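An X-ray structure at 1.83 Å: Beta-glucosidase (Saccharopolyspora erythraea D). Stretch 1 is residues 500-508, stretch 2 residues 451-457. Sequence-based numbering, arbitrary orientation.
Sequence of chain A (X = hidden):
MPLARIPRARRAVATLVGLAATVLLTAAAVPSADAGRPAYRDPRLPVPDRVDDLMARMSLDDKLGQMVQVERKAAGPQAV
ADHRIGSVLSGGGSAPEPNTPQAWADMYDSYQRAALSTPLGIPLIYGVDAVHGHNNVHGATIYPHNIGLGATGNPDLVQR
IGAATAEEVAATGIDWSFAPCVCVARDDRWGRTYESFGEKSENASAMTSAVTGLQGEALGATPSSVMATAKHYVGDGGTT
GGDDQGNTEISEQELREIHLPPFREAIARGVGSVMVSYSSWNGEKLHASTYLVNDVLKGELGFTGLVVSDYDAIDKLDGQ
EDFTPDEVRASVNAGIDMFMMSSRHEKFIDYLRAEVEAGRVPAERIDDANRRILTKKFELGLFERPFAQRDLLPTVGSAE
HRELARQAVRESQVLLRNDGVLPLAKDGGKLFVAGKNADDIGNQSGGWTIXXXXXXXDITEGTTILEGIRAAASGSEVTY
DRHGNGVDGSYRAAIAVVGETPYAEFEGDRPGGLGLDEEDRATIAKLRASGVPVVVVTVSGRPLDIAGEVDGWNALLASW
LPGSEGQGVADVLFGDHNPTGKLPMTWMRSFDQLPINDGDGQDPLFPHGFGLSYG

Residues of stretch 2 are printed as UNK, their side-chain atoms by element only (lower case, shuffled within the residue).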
# COMPACT_ATOMS: atom_id res chain seq x y z
N GLU A 500 -5.98 8.04 15.11
CA GLU A 500 -5.44 6.72 15.35
C GLU A 500 -3.92 6.74 15.42
O GLU A 500 -3.27 7.65 14.92
CB GLU A 500 -5.88 5.76 14.24
CG GLU A 500 -7.37 5.77 13.96
CD GLU A 500 -7.76 4.71 12.95
OE1 GLU A 500 -7.48 4.89 11.74
OE2 GLU A 500 -8.32 3.68 13.37
N THR A 501 -3.37 5.70 16.05
CA THR A 501 -1.96 5.35 15.99
C THR A 501 -1.76 4.27 14.93
O THR A 501 -2.73 3.67 14.44
CB THR A 501 -1.48 4.89 17.36
OG1 THR A 501 -2.29 3.80 17.80
CG2 THR A 501 -1.55 6.05 18.38
N PRO A 502 -0.51 4.01 14.51
CA PRO A 502 -0.30 3.18 13.32
C PRO A 502 -0.69 1.71 13.50
O PRO A 502 -0.54 1.13 14.58
CB PRO A 502 1.21 3.31 13.06
CG PRO A 502 1.59 4.63 13.69
CD PRO A 502 0.72 4.73 14.90
N TYR A 503 -1.17 1.11 12.41
CA TYR A 503 -1.50 -0.31 12.39
C TYR A 503 -1.44 -0.79 10.94
O TYR A 503 -1.41 0.01 10.00
CB TYR A 503 -2.89 -0.57 12.97
CG TYR A 503 -3.95 0.29 12.32
CD1 TYR A 503 -4.53 -0.08 11.10
CD2 TYR A 503 -4.35 1.50 12.90
CE1 TYR A 503 -5.49 0.72 10.49
CE2 TYR A 503 -5.30 2.30 12.30
CZ TYR A 503 -5.87 1.90 11.09
OH TYR A 503 -6.80 2.70 10.49
N ALA A 504 -1.47 -2.11 10.77
CA ALA A 504 -1.55 -2.70 9.44
C ALA A 504 -2.25 -4.04 9.53
O ALA A 504 -2.10 -4.78 10.50
CB ALA A 504 -0.16 -2.89 8.79
N GLU A 505 -3.01 -4.36 8.48
CA GLU A 505 -3.69 -5.66 8.28
C GLU A 505 -4.58 -5.93 9.49
O GLU A 505 -5.21 -5.00 10.02
CB GLU A 505 -2.67 -6.75 7.98
CG GLU A 505 -1.66 -6.38 6.90
CD GLU A 505 -0.79 -7.56 6.49
OE1 GLU A 505 -1.30 -8.70 6.44
OE2 GLU A 505 0.41 -7.34 6.22
N PHE A 506 -4.64 -7.19 9.95
CA PHE A 506 -5.63 -7.60 10.95
C PHE A 506 -5.45 -6.88 12.28
O PHE A 506 -6.42 -6.74 13.04
CB PHE A 506 -5.56 -9.12 11.14
CG PHE A 506 -4.17 -9.63 11.42
CD1 PHE A 506 -3.32 -9.95 10.38
CD2 PHE A 506 -3.72 -9.77 12.73
CE1 PHE A 506 -2.03 -10.41 10.64
CE2 PHE A 506 -2.44 -10.23 13.00
CZ PHE A 506 -1.60 -10.55 11.95
N GLU A 507 -4.23 -6.42 12.59
CA GLU A 507 -4.04 -5.68 13.84
C GLU A 507 -4.87 -4.40 13.88
O GLU A 507 -5.12 -3.86 14.96
CB GLU A 507 -2.56 -5.34 14.05
CG GLU A 507 -1.67 -6.55 14.15
CD GLU A 507 -1.75 -7.24 15.50
OE1 GLU A 507 -2.62 -6.85 16.32
OE2 GLU A 507 -0.96 -8.17 15.75
N GLY A 508 -5.33 -3.91 12.73
CA GLY A 508 -6.14 -2.73 12.67
C GLY A 508 -7.63 -2.95 12.57
O GLY A 508 -8.38 -1.98 12.46
N UNK A 451 8.74 0.12 9.77
CA UNK A 451 8.26 -1.17 10.24
C UNK A 451 6.96 -1.55 9.53
O UNK A 451 6.38 -0.78 8.78
c UNK A 451 8.03 -1.15 11.75
o UNK A 451 6.94 -0.30 12.05
N UNK A 452 6.50 -2.78 9.81
CA UNK A 452 5.26 -3.29 9.22
C UNK A 452 4.04 -2.58 9.79
O UNK A 452 3.22 -2.02 9.06
n UNK A 452 1.99 -5.99 8.04
c UNK A 452 2.50 -7.96 11.59
c UNK A 452 3.42 -7.04 11.12
c UNK A 452 3.88 -5.44 9.12
c UNK A 452 1.99 -6.74 9.19
c UNK A 452 1.34 -8.27 10.86
c UNK A 452 5.18 -4.80 9.47
c UNK A 452 1.07 -7.67 9.67
c UNK A 452 3.17 -6.41 9.89
c UNK A 452 3.12 -5.21 8.00
N UNK A 453 3.89 -2.61 11.11
CA UNK A 453 2.74 -1.98 11.76
C UNK A 453 2.84 -0.46 11.80
O UNK A 453 1.85 0.20 12.16
c UNK A 453 2.59 -2.50 13.18
c UNK A 453 2.14 -3.93 13.27
n UNK A 453 0.55 -5.05 11.85
o UNK A 453 -0.18 -3.35 13.12
c UNK A 453 0.73 -4.09 12.74
N UNK A 454 3.99 0.10 11.45
CA UNK A 454 4.28 1.48 11.79
C UNK A 454 4.52 1.61 13.29
O UNK A 454 4.41 0.65 14.05
N UNK A 455 4.84 2.83 13.71
CA UNK A 455 5.06 3.10 15.13
C UNK A 455 5.03 4.60 15.36
O UNK A 455 5.14 5.39 14.41
c UNK A 455 6.39 2.52 15.63
o UNK A 455 7.47 3.14 14.97
N UNK A 456 4.91 4.98 16.62
CA UNK A 456 4.93 6.38 17.01
C UNK A 456 6.36 6.89 17.16
O UNK A 456 7.28 6.14 17.49
o UNK A 456 2.82 6.15 18.19
c UNK A 456 4.16 6.58 18.32
N UNK A 457 6.54 8.19 16.93
CA UNK A 457 7.81 8.83 17.14
C UNK A 457 8.44 9.31 15.84
O UNK A 457 7.85 9.24 14.76
O HOH W 1 2.05 0.38 15.66

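Position 451 carries one side-chain carbon followed by one oxygen, an unbranched hydroxymethyl group whose oxygen comes no closer to stretch 1 than 6.8 Å, at CB of Pro-502. This is Ser-451, and it takes no part in the contact.

Position 452 has ten side-chain atoms, a single carbon leading into fused five- and six-membered rings that contain eight carbons and one nitrogen. The nitrogen lies 2.8 Å from OE2 of Glu-505, and a carbon of the six-membered ring 3.9 Å from CZ of Phe-506. Such an indole belongs only to tryptophan. CA-to-CB of Trp-452 points sideways, but the t rotamer (chi1 171°) carries the ring to stretch 1. There NE1 donates a hydrogen bond to OE2 of Glu-505, with the carboxylate oxygen at the ring edge, near its plane, where the N-H points. Farther round the same edge, CH2 meets Phe-506; the two rings are oblique, their planes at 59°.

At position 453 three carbons run in a chain, the third bearing one oxygen and one nitrogen. The oxygen lies 3.0 Å from Ala-504 N and 3.2 Å from CB of Glu-507, the nitrogen 3.0 Å from Ala-504 O. That is a terminal amide on a side chain of glutamine length, hence Gln-453. With chi1 and chi2 both m, the amide engages the backbone of Ala-504 twice: OE1 accepts from its N, and NE2 donates to its O.

Position 454 has no side-chain atoms; its backbone C lies 3.7 Å from CB of Pro-502. It is Gly-454. Its phi of 71° favours glycine, and an ideal CB would lie 2.7 Å from CB of Pro-502, a clash.

Position 455 again shows one carbon and one oxygen, and its CA-to-CB bond points away from stretch 1. Its contact comes through the backbone, with O 3.7 Å from CG of Pro-502. This is Ser-455.

The same two atoms recur at position 456, its CA-to-CB bond pointing sideways, the oxygen 4.2 Å from CD of Pro-502. This is Ser-456, whose OG is hydrogen-bonded elsewhere in the structure.

Position 457 lacks a side chain and touches nothing in stretch 1. With phi at 114°, a CB would be jammed against the preceding carbonyl oxygen, which accounts for Gly-457.

The contact combines polar pairing with close packing. Gln-453 acts much like a neighbouring strand, satisfying both the N-H and the carbonyl of Ala-504 through its side chain, while Trp-452 reaches the next residue, Glu-505. Pro-502 packs against the backbone of Gly-454. Beside them, one water donates to Gly-454 O and Pro-502 O, each 2.9 Å from the water oxygen, linking two carbonyls that could not bond to each other directly.

Stretch 2 (451-457) SWQGSSG
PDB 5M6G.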